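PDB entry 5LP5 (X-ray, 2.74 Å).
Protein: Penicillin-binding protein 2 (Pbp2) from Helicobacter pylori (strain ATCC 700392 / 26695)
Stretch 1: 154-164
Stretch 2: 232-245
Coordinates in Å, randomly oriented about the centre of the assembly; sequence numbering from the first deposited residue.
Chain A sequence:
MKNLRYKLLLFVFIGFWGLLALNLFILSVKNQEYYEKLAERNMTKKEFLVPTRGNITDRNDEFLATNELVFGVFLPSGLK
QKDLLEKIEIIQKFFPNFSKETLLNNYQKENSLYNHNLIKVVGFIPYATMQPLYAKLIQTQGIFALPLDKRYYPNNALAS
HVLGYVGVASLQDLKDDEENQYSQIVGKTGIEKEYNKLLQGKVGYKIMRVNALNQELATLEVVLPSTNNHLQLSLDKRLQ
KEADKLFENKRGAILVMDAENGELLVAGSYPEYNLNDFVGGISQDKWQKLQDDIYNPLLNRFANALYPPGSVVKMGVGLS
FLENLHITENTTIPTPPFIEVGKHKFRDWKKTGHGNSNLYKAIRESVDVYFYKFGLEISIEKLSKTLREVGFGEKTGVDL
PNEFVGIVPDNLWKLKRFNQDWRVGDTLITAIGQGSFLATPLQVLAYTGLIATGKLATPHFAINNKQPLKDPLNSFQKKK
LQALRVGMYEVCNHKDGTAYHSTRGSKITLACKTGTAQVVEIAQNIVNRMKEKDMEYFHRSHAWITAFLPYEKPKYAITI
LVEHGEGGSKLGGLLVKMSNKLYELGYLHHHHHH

Stretch 1 (154-164) PNNALASHVLG
Stretch 2 (232-245) QLSLDKRLQKEADK

Residues that touch are at least 70 apart in sequence, and the two stretches bury 445 Å² between them without one clear hydrogen bond crossing the interface; packing carries the contact, and some polar atoms, such as Asn155 ND2, Gln240 OE1 and Asp244 OD1, bond elsewhere in the structure.

Stretch 1 presents two overlapping turns. Asn155 to Leu158 is a type II' turn, with Asn156 at phi/psi 61/-97 and Leu158 N bonded to Asn155 O at 3.3 Å. Ala157 to Ser160 is type II, closed by a weak bond from Ser160 N to Ala157 O at 3.5 Å. Ala159, at 58/27, occupies the N-cap position of a short helix, 160-163, which Gly164 leaves with positive phi (71/-174). In stretch 2, Leu233 (-106/156) and Leu235 (-52/150) are extended, with Ser234 (-80/-11) breaking the run, before a helix begins at Lys237. Asp236 (chi1 t) caps it: OD1 accepts from Arg238 N at 2.9 Å, while OD2 forms a salt bridge with Arg238 NH2 at 2.7 Å.

The register pairs Leu158 with Lys241 (CA-CA 7.3 Å), Ala159 with Gln240 (7.2 Å) and Leu163 with Leu233 (9.5 Å), so the chains pass in opposite directions.

Leu158, covered most at 90 Å², leaves its backbone sideways, but chi1 t and chi2 p bring its end onto the helix. Its CD1 lies 3.8 Å from Gln240 CB and 3.8 Å from Asp244 OD2, and its CD2 4.1 Å from Lys237 CG. The rule: a turn leucine can pack on CB and CG atoms of polar helix residues.

Toward Leu163 packing becomes mainly apolar, though Ala159 CB also lies 3.8 Å from Gln240 NE2. Leu233 and Leu235, both m,t, point toward stretch 1: Leu235 CD1 meets Ala159 CB at 4.0 Å, and Leu233 CD1 meets Leu163 CD2 at 3.8 Å. At the other end, all-t Lys237 extends until its CE is 3.1 Å from Asn155 OD1 (chi1 m).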

# COMPACT_ATOMS: atom_id res chain seq x y z
N PRO A 154 1.39 5.70 -8.84
CA PRO A 154 2.73 6.13 -9.25
C PRO A 154 2.71 7.09 -10.41
O PRO A 154 3.46 8.07 -10.41
CB PRO A 154 3.43 4.84 -9.66
CG PRO A 154 2.43 3.76 -9.56
CD PRO A 154 1.29 4.24 -8.75
N ASN A 155 1.86 6.83 -11.39
CA ASN A 155 1.87 7.68 -12.59
C ASN A 155 0.96 8.90 -12.51
O ASN A 155 0.77 9.60 -13.50
CB ASN A 155 1.53 6.84 -13.81
CG ASN A 155 2.47 5.69 -13.98
OD1 ASN A 155 3.43 5.77 -14.73
ND2 ASN A 155 2.23 4.64 -13.25
N ASN A 156 0.42 9.17 -11.34
CA ASN A 156 -0.43 10.33 -11.12
C ASN A 156 -1.71 10.40 -11.95
O ASN A 156 -2.71 9.80 -11.56
CB ASN A 156 0.39 11.61 -11.25
CG ASN A 156 1.36 11.76 -10.10
OD1 ASN A 156 0.97 12.00 -8.96
ND2 ASN A 156 2.61 11.55 -10.38
N ALA A 157 -1.68 11.13 -13.06
CA ALA A 157 -2.89 11.36 -13.87
C ALA A 157 -2.95 10.46 -15.10
O ALA A 157 -3.81 10.62 -15.96
CB ALA A 157 -3.00 12.82 -14.29
N LEU A 158 -2.04 9.50 -15.16
CA LEU A 158 -2.08 8.53 -16.24
C LEU A 158 -3.30 7.65 -16.05
O LEU A 158 -3.45 7.02 -15.01
CB LEU A 158 -0.81 7.68 -16.25
CG LEU A 158 -0.74 6.75 -17.46
CD1 LEU A 158 -0.47 7.56 -18.72
CD2 LEU A 158 0.35 5.71 -17.24
N ALA A 159 -4.16 7.62 -17.07
CA ALA A 159 -5.31 6.71 -17.11
C ALA A 159 -6.23 6.94 -15.93
O ALA A 159 -6.94 6.04 -15.49
CB ALA A 159 -4.86 5.26 -17.15
N SER A 160 -6.21 8.16 -15.41
CA SER A 160 -7.00 8.49 -14.25
C SER A 160 -8.48 8.12 -14.42
O SER A 160 -9.15 7.80 -13.43
CB SER A 160 -6.86 9.98 -13.92
OG SER A 160 -7.56 10.83 -14.81
N HIS A 161 -8.98 8.16 -15.64
CA HIS A 161 -10.39 7.87 -15.88
C HIS A 161 -10.65 6.37 -16.05
O HIS A 161 -11.78 5.94 -16.09
CB HIS A 161 -10.94 8.67 -17.08
CG HIS A 161 -11.19 10.11 -16.78
ND1 HIS A 161 -10.31 11.11 -17.15
CD2 HIS A 161 -12.22 10.74 -16.14
CE1 HIS A 161 -10.79 12.28 -16.76
NE2 HIS A 161 -11.94 12.08 -16.14
N VAL A 162 -9.59 5.58 -16.12
CA VAL A 162 -9.73 4.12 -16.08
C VAL A 162 -9.60 3.60 -14.66
O VAL A 162 -10.46 2.86 -14.17
CB VAL A 162 -8.64 3.42 -16.91
CG1 VAL A 162 -8.81 1.92 -16.80
CG2 VAL A 162 -8.70 3.89 -18.36
N LEU A 163 -8.52 4.00 -14.01
CA LEU A 163 -8.20 3.45 -12.70
C LEU A 163 -9.21 3.87 -11.64
O LEU A 163 -9.73 3.03 -10.91
CB LEU A 163 -6.79 3.87 -12.31
CG LEU A 163 -5.67 3.48 -13.29
CD1 LEU A 163 -4.38 4.15 -12.88
CD2 LEU A 163 -5.50 1.99 -13.34
N GLY A 164 -9.53 5.16 -11.60
CA GLY A 164 -10.36 5.72 -10.55
C GLY A 164 -9.60 5.75 -9.24
O GLY A 164 -8.41 5.41 -9.19
N GLN A 232 -4.78 -7.42 -12.90
CA GLN A 232 -4.03 -7.06 -14.09
C GLN A 232 -4.95 -6.51 -15.19
O GLN A 232 -5.94 -7.16 -15.57
CB GLN A 232 -3.24 -8.26 -14.60
CG GLN A 232 -2.06 -7.86 -15.45
CD GLN A 232 -1.47 -9.01 -16.23
OE1 GLN A 232 -2.01 -10.13 -16.27
NE2 GLN A 232 -0.34 -8.72 -16.89
N LEU A 233 -4.59 -5.33 -15.71
CA LEU A 233 -5.32 -4.66 -16.78
C LEU A 233 -4.57 -4.78 -18.10
O LEU A 233 -3.35 -4.92 -18.13
CB LEU A 233 -5.51 -3.17 -16.49
CG LEU A 233 -6.13 -2.78 -15.15
CD1 LEU A 233 -6.37 -1.30 -15.10
CD2 LEU A 233 -7.44 -3.52 -14.94
N SER A 234 -5.32 -4.66 -19.19
CA SER A 234 -4.79 -4.81 -20.54
C SER A 234 -4.07 -3.58 -21.07
O SER A 234 -3.40 -3.65 -22.09
CB SER A 234 -5.92 -5.18 -21.49
OG SER A 234 -7.00 -4.26 -21.37
N LEU A 235 -4.20 -2.45 -20.38
CA LEU A 235 -3.47 -1.25 -20.81
C LEU A 235 -1.98 -1.51 -21.03
O LEU A 235 -1.41 -2.35 -20.35
CB LEU A 235 -3.62 -0.14 -19.78
CG LEU A 235 -5.00 0.45 -19.51
CD1 LEU A 235 -4.84 1.49 -18.41
CD2 LEU A 235 -5.58 1.07 -20.75
N ASP A 236 -1.36 -0.78 -21.94
CA ASP A 236 0.09 -0.72 -22.02
C ASP A 236 0.52 0.68 -21.64
O ASP A 236 0.17 1.64 -22.29
CB ASP A 236 0.57 -1.05 -23.42
CG ASP A 236 2.12 -1.10 -23.53
OD1 ASP A 236 2.81 -0.42 -22.73
OD2 ASP A 236 2.63 -1.80 -24.44
N LYS A 237 1.30 0.78 -20.59
CA LYS A 237 1.73 2.06 -20.03
C LYS A 237 2.45 2.97 -21.04
O LYS A 237 2.34 4.19 -20.98
CB LYS A 237 2.64 1.80 -18.81
CG LYS A 237 3.24 3.03 -18.19
CD LYS A 237 4.26 2.63 -17.13
CE LYS A 237 5.01 3.87 -16.66
NZ LYS A 237 5.79 3.68 -15.41
N ARG A 238 3.18 2.37 -21.97
CA ARG A 238 3.88 3.16 -22.98
C ARG A 238 2.88 3.77 -23.95
O ARG A 238 2.92 4.97 -24.24
CB ARG A 238 4.88 2.29 -23.73
CG ARG A 238 6.04 1.81 -22.87
CD ARG A 238 6.74 0.60 -23.46
NE ARG A 238 5.84 -0.55 -23.53
CZ ARG A 238 6.11 -1.69 -24.16
NH1 ARG A 238 7.28 -1.87 -24.76
NH2 ARG A 238 5.21 -2.66 -24.18
N LEU A 239 1.97 2.94 -24.44
CA LEU A 239 0.93 3.39 -25.36
C LEU A 239 0.06 4.50 -24.78
O LEU A 239 -0.34 5.39 -25.52
CB LEU A 239 0.06 2.22 -25.78
CG LEU A 239 0.71 1.15 -26.65
CD1 LEU A 239 -0.31 0.06 -26.97
CD2 LEU A 239 1.27 1.73 -27.94
N GLN A 240 -0.25 4.45 -23.48
CA GLN A 240 -1.03 5.51 -22.83
C GLN A 240 -0.23 6.79 -22.69
O GLN A 240 -0.78 7.89 -22.81
CB GLN A 240 -1.53 5.10 -21.45
CG GLN A 240 -2.91 4.44 -21.45
CD GLN A 240 -4.09 5.38 -21.21
OE1 GLN A 240 -5.19 5.04 -21.58
NE2 GLN A 240 -3.86 6.53 -20.58
N LYS A 241 1.06 6.68 -22.44
CA LYS A 241 1.87 7.89 -22.37
C LYS A 241 1.92 8.57 -23.73
O LYS A 241 1.92 9.80 -23.80
CB LYS A 241 3.27 7.61 -21.84
CG LYS A 241 3.29 7.45 -20.33
CD LYS A 241 4.68 7.43 -19.76
CE LYS A 241 4.60 7.18 -18.26
NZ LYS A 241 5.96 7.10 -17.65
N GLU A 242 1.94 7.77 -24.80
CA GLU A 242 1.84 8.29 -26.15
C GLU A 242 0.53 9.02 -26.31
O GLU A 242 0.49 10.16 -26.77
CB GLU A 242 1.94 7.16 -27.19
CG GLU A 242 1.82 7.61 -28.65
CD GLU A 242 2.83 8.69 -29.03
OE1 GLU A 242 3.83 8.88 -28.32
OE2 GLU A 242 2.61 9.37 -30.05
N ALA A 243 -0.55 8.35 -25.92
CA ALA A 243 -1.89 8.91 -25.97
C ALA A 243 -1.97 10.25 -25.26
O ALA A 243 -2.51 11.20 -25.78
CB ALA A 243 -2.88 7.94 -25.38
N ASP A 244 -1.40 10.34 -24.06
CA ASP A 244 -1.37 11.61 -23.33
C ASP A 244 -0.65 12.67 -24.15
O ASP A 244 -1.14 13.76 -24.34
CB ASP A 244 -0.74 11.44 -21.94
CG ASP A 244 -1.73 10.87 -20.89
OD1 ASP A 244 -2.69 10.15 -21.24
OD2 ASP A 244 -1.53 11.13 -19.69
N LYS A 245 0.53 12.33 -24.66
CA LYS A 245 1.33 13.27 -25.47
C LYS A 245 0.54 13.82 -26.65
O LYS A 245 0.60 15.00 -26.95
CB LYS A 245 2.61 12.55 -25.96
CG LYS A 245 3.56 13.35 -26.83
CD LYS A 245 4.48 14.25 -26.02
CE LYS A 245 5.60 14.84 -26.89
NZ LYS A 245 6.28 16.02 -26.28